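Local coordinates for protein adenosylmethionine-8-amino-7-oxononanoate aminotransferase (Methanocaldococcus jannaschii, PDB 6ZHK) that probably transfers an amino group from S-adenosyl-L-methionine to 8-amino-7-oxononanoate, using pyridoxal 5'-phosphate, to make 7,8-diaminononanoate for biotin synthesis, at residues Y25-M28 with K29-R32; L457-A460 with I461-D465. One frame throughout, in Å; residues are numbered along the deposited sequence.

Interaction 1: Y25-M28 with K29-R32; sequences YTQM and KEYR
Lys-29, in the first turn of helix 28-33, gives its N-H to the side chain of Gln-27, the N-cap residue: N lies 2.8 Å from OE1, in the plane of the amide and on a lone pair, with an N-H...O angle of 152°. Gln-27 carries CG anti to its own backbone N (chi1 169°) and bends at chi2 (45°), which sets the amide alongside the Lys-29 side chain, with OE1 near Lys-29 CB as well. The same amide reaches the second subunit, where OE1 accepts from Gly-325 N and NE2 donates to Phe-323 O. With an alanine here, Lys-29 N is likely to lose its cap, and Gly-325 N and Phe-323 O of the second subunit their mates. Glu-30 N makes a weak bond to Gln-27 O, and its CG passes 4.2 Å from Gln-27 CG; the carboxylate beyond pairs with Lys-414 and takes the N-H of Phe-327 of the second subunit. Tyr-31 N makes a straighter bond to Gln-27 O, at 3.1 Å, so one carbonyl starts the helix with two N-H groups. The side chain of Tyr-31 is met from the first segment by two groups: Thr-26 CG2 at 3.6 Å from Tyr-31 CB, oblique to the ring, and the bent side chain of Met-28, which runs alongside, its CE 4.0 Å from Tyr-31 CD2 and its SD 5.0 Å from the ring centroid in an oblique Met-aromatic contact. Tyr-31 OH is held by Asp-17. Arg-32 N closes the next turn on Met-28 O at 2.9 Å. This is an N-capped helix start at the dimer interface, shortly after Tyr-25, a residue predicted to recognise the substrate and to stack on the adenine of S-adenosylmethionine.

Interaction 2: L457-A460 with I461-D465; sequences LYEA and IKEAD
Leu-457 and Ile-461, one turn apart on helix 447-463, make the apolar part of the contact: Leu-457 CG lies 4.0 Å from Ile-461 CD1, the two side chains crossing at a slant. Both continue into the packing against Ile-437 of strand 436-439, and Leu-457 also touches Val-419 and Leu-423 of helix 415-425. Next to this pair, Tyr-458 and Lys-462 run side by side in the same direction. The tyrosine CG is anti to its backbone N (chi1 -180°), and the lysine, extended at chi2 (176°), brings CD to 3.6 Å from Tyr-458 CE1, oblique to the ring; a bend at chi3 (73°) then turns CE and NZ, leaving NZ 3.9 Å from Tyr-458 OH. The charged part is formed by Glu-459 and Glu-463, whose OE1 and OE2 respectively come within 4.2 Å of each other. Lys-426 NZ makes a salt bridge to each of these oxygens. Backbone bonds complete the turns, from Ile-461 N to Leu-457 O at 2.9 Å, and likewise from Lys-462 N to Tyr-458 O and Glu-463 N to Glu-459 O. Ala-460 O takes the last of them, from Ala-464 N at 2.9 Å, with a weak second bond from Glu-463 N, just where the chain leaves helical geometry. Taken together, the chemistry implies an amphipathic helix end, with aliphatic groups turned into the domain and two neighbouring carboxylates that share one lysine, whose charge probably eases their repulsion.

Interaction 1 and interaction 2 lie near opposite ends of the sequence: 25-32 begins a short helix near the N-terminus, while 457-465 finishes the last helix of the chain. Their centres are 24 Å apart and their nearest atoms about 14 Å, so neither touches the other, and they share no helix. Both mix buried with more open residues, yet differently. Interaction 1 has no fully exposed member and its polar groups are shared between the same chain and the second subunit; interaction 2 meets no other chain of the assembly, and three of its touching residues are exposed. A capping amide and a Met-aromatic contact mark the first; aliphatic packing and two glutamates sharing a lysine mark the second.

Interaction 1: Y25-M28 with K29-R32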
loop_
_atom_site.group_PDB
_atom_site.type_symbol
_atom_site.label_atom_id
_atom_site.label_comp_id
_atom_site.label_asym_id
_atom_site.label_seq_id
_atom_site.Cartn_x
_atom_site.Cartn_y
_atom_site.Cartn_z
ATOM N N TYR A 25 -9.321 12.237 0.875
ATOM C CA TYR A 25 -9.637 13.130 1.986
ATOM C C TYR A 25 -10.208 14.453 1.460
ATOM O O TYR A 25 -9.768 15.496 1.882
ATOM C CB TYR A 25 -8.414 13.424 2.878
ATOM C CG TYR A 25 -8.272 12.392 3.976
ATOM C CD1 TYR A 25 -8.961 12.528 5.166
ATOM C CD2 TYR A 25 -7.498 11.257 3.787
ATOM C CE1 TYR A 25 -8.882 11.561 6.172
ATOM C CE2 TYR A 25 -7.377 10.284 4.783
ATOM C CZ TYR A 25 -8.054 10.461 5.978
ATOM O OH TYR A 25 -7.984 9.505 6.958
ATOM N N THR A 26 -11.175 14.417 0.534
ATOM C CA THR A 26 -11.590 15.670 -0.060
ATOM C C THR A 26 -13.088 15.603 -0.377
ATOM O O THR A 26 -13.558 14.664 -1.031
ATOM C CB THR A 26 -10.849 15.870 -1.409
ATOM O OG1 THR A 26 -9.431 16.090 -1.281
ATOM C CG2 THR A 26 -11.424 17.025 -2.226
ATOM N N GLN A 27 -13.828 16.639 0.042
ATOM C CA GLN A 27 -15.235 16.724 -0.312
ATOM C C GLN A 27 -15.285 17.233 -1.744
ATOM O O GLN A 27 -15.077 18.428 -1.976
ATOM C CB GLN A 27 -15.977 17.650 0.675
ATOM C CG GLN A 27 -17.380 18.005 0.245
ATOM C CD GLN A 27 -18.182 16.826 -0.251
ATOM O OE1 GLN A 27 -18.391 16.706 -1.448
ATOM N NE2 GLN A 27 -18.599 15.932 0.649
ATOM N N MET A 28 -15.633 16.350 -2.693
ATOM C CA MET A 28 -15.433 16.627 -4.107
ATOM C C MET A 28 -16.409 17.723 -4.572
ATOM O O MET A 28 -16.127 18.418 -5.541
ATOM C CB MET A 28 -15.651 15.351 -4.919
ATOM C CG MET A 28 -14.422 14.350 -4.834
ATOM S SD MET A 28 -12.808 15.177 -5.178
ATOM C CE MET A 28 -13.088 15.484 -6.925
ATOM N N LYS A 29 -17.552 17.842 -3.906
ATOM C CA LYS A 29 -18.475 18.950 -4.197
ATOM C C LYS A 29 -17.731 20.269 -4.104
ATOM O O LYS A 29 -17.866 21.116 -4.974
ATOM C CB LYS A 29 -19.744 18.884 -3.343
ATOM C CG LYS A 29 -20.612 20.148 -3.395
ATOM C CD LYS A 29 -22.101 19.943 -3.277
ATOM C CE LYS A 29 -22.856 21.255 -3.489
ATOM N NZ LYS A 29 -22.166 22.382 -2.789
ATOM N N GLU A 30 -16.975 20.464 -3.023
ATOM C CA GLU A 30 -16.315 21.729 -2.785
ATOM C C GLU A 30 -15.085 21.880 -3.656
ATOM O O GLU A 30 -14.800 22.970 -4.124
ATOM C CB GLU A 30 -15.980 21.876 -1.308
ATOM C CG GLU A 30 -17.296 22.106 -0.617
ATOM C CD GLU A 30 -17.168 22.604 0.798
ATOM O OE1 GLU A 30 -15.998 22.787 1.261
ATOM O OE2 GLU A 30 -18.244 22.808 1.418
ATOM N N TYR A 31 -14.359 20.785 -3.852
ATOM C CA TYR A 31 -13.176 20.829 -4.685
ATOM C C TYR A 31 -13.577 21.240 -6.109
ATOM O O TYR A 31 -12.894 22.013 -6.770
ATOM C CB TYR A 31 -12.521 19.428 -4.606
ATOM C CG TYR A 31 -11.185 19.336 -5.305
ATOM C CD1 TYR A 31 -10.016 19.669 -4.641
ATOM C CD2 TYR A 31 -11.093 18.891 -6.624
ATOM C CE1 TYR A 31 -8.777 19.572 -5.260
ATOM C CE2 TYR A 31 -9.865 18.864 -7.278
ATOM C CZ TYR A 31 -8.701 19.173 -6.582
ATOM O OH TYR A 31 -7.485 19.155 -7.225
ATOM N N ARG A 32 -14.703 20.718 -6.589
ATOM C CA ARG A 32 -15.123 21.034 -7.940
ATOM C C ARG A 32 -15.537 22.499 -8.100
ATOM O O ARG A 32 -15.549 22.988 -9.228
ATOM C CB ARG A 32 -16.309 20.186 -8.369
ATOM C CG ARG A 32 -15.882 18.780 -8.748
ATOM C CD ARG A 32 -17.146 17.980 -8.531
ATOM N NE ARG A 32 -16.954 16.951 -9.532
ATOM C CZ ARG A 32 -17.859 16.065 -9.903
ATOM N NH1 ARG A 32 -19.091 16.113 -9.410
ATOM N NH2 ARG A 32 -17.510 15.172 -10.804
#

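Interaction 2: L457-A460 with I461-D465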
loop_
_atom_site.group_PDB
_atom_site.type_symbol
_atom_site.label_atom_id
_atom_site.label_comp_id
_atom_site.label_asym_id
_atom_site.label_seq_id
_atom_site.Cartn_x
_atom_site.Cartn_y
_atom_site.Cartn_z
ATOM N N LEU A 457 2.423 33.618 8.639
ATOM C CA LEU A 457 1.341 32.970 9.380
ATOM C C LEU A 457 0.676 33.968 10.345
ATOM O O LEU A 457 -0.561 34.005 10.515
ATOM C CB LEU A 457 1.910 31.740 10.105
ATOM C CG LEU A 457 0.908 30.835 10.829
ATOM C CD1 LEU A 457 -0.207 30.327 9.905
ATOM C CD2 LEU A 457 1.603 29.674 11.506
ATOM N N TYR A 458 1.519 34.766 10.983
ATOM C CA TYR A 458 1.058 35.836 11.867
ATOM C C TYR A 458 0.049 36.755 11.144
ATOM O O TYR A 458 -1.059 36.965 11.617
ATOM C CB TYR A 458 2.274 36.585 12.428
ATOM C CG TYR A 458 1.941 37.730 13.368
ATOM C CD1 TYR A 458 1.660 39.019 12.914
ATOM C CD2 TYR A 458 1.946 37.520 14.744
ATOM C CE1 TYR A 458 1.392 40.057 13.814
ATOM C CE2 TYR A 458 1.690 38.543 15.652
ATOM C CZ TYR A 458 1.398 39.815 15.186
ATOM O OH TYR A 458 1.153 40.786 16.126
ATOM N N GLU A 459 0.396 37.240 9.966
ATOM C CA GLU A 459 -0.465 38.090 9.157
ATOM C C GLU A 459 -1.668 37.303 8.632
ATOM O O GLU A 459 -2.772 37.839 8.540
ATOM C CB GLU A 459 0.275 38.525 7.891
ATOM C CG GLU A 459 1.445 39.461 8.108
ATOM C CD GLU A 459 2.221 39.709 6.822
ATOM O OE1 GLU A 459 1.798 39.214 5.733
ATOM O OE2 GLU A 459 3.214 40.455 6.889
ATOM N N ALA A 460 -1.478 36.030 8.242
ATOM C CA ALA A 460 -2.571 35.271 7.651
ATOM C C ALA A 460 -3.683 35.062 8.677
ATOM O O ALA A 460 -4.870 35.092 8.324
ATOM C CB ALA A 460 -2.024 33.950 7.111
ATOM N N ILE A 461 -3.266 34.829 9.937
ATOM C CA ILE A 461 -4.217 34.554 10.993
ATOM C C ILE A 461 -4.984 35.846 11.260
ATOM O O ILE A 461 -6.188 35.777 11.426
ATOM C CB ILE A 461 -3.505 33.975 12.220
ATOM C CG1 ILE A 461 -3.000 32.549 11.917
ATOM C CG2 ILE A 461 -4.428 34.003 13.427
ATOM C CD1 ILE A 461 -2.155 31.999 13.075
ATOM N N LYS A 462 -4.291 36.995 11.181
ATOM C CA LYS A 462 -4.925 38.301 11.367
ATOM C C LYS A 462 -5.886 38.651 10.243
ATOM O O LYS A 462 -6.880 39.307 10.497
ATOM C CB LYS A 462 -3.890 39.394 11.581
ATOM C CG LYS A 462 -3.279 39.299 12.963
ATOM C CD LYS A 462 -2.173 40.285 13.235
ATOM C CE LYS A 462 -2.699 41.686 13.417
ATOM N NZ LYS A 462 -1.627 42.546 13.987
ATOM N N GLU A 463 -5.568 38.224 9.017
ATOM C CA GLU A 463 -6.358 38.578 7.852
ATOM C C GLU A 463 -7.559 37.670 7.681
ATOM O O GLU A 463 -8.521 38.035 6.991
ATOM C CB GLU A 463 -5.512 38.413 6.588
ATOM C CG GLU A 463 -4.389 39.425 6.466
ATOM C CD GLU A 463 -3.412 39.123 5.339
ATOM O OE1 GLU A 463 -3.726 38.236 4.510
ATOM O OE2 GLU A 463 -2.351 39.789 5.255
ATOM N N ALA A 464 -7.460 36.449 8.204
ATOM C CA ALA A 464 -8.534 35.478 8.015
ATOM C C ALA A 464 -9.779 35.947 8.762
ATOM O O ALA A 464 -9.693 36.686 9.740
ATOM C CB ALA A 464 -8.087 34.102 8.487
ATOM N N ASP A 465 -10.933 35.468 8.303
ATOM C CA ASP A 465 -12.218 35.769 8.909
ATOM C C ASP A 465 -12.462 34.855 10.116
ATOM O O ASP A 465 -13.147 33.821 10.022
ATOM C CB ASP A 465 -13.293 35.622 7.825
ATOM C CG ASP A 465 -14.695 36.025 8.249
ATOM O OD1 ASP A 465 -14.814 36.600 9.338
ATOM O OD2 ASP A 465 -15.641 35.772 7.476
#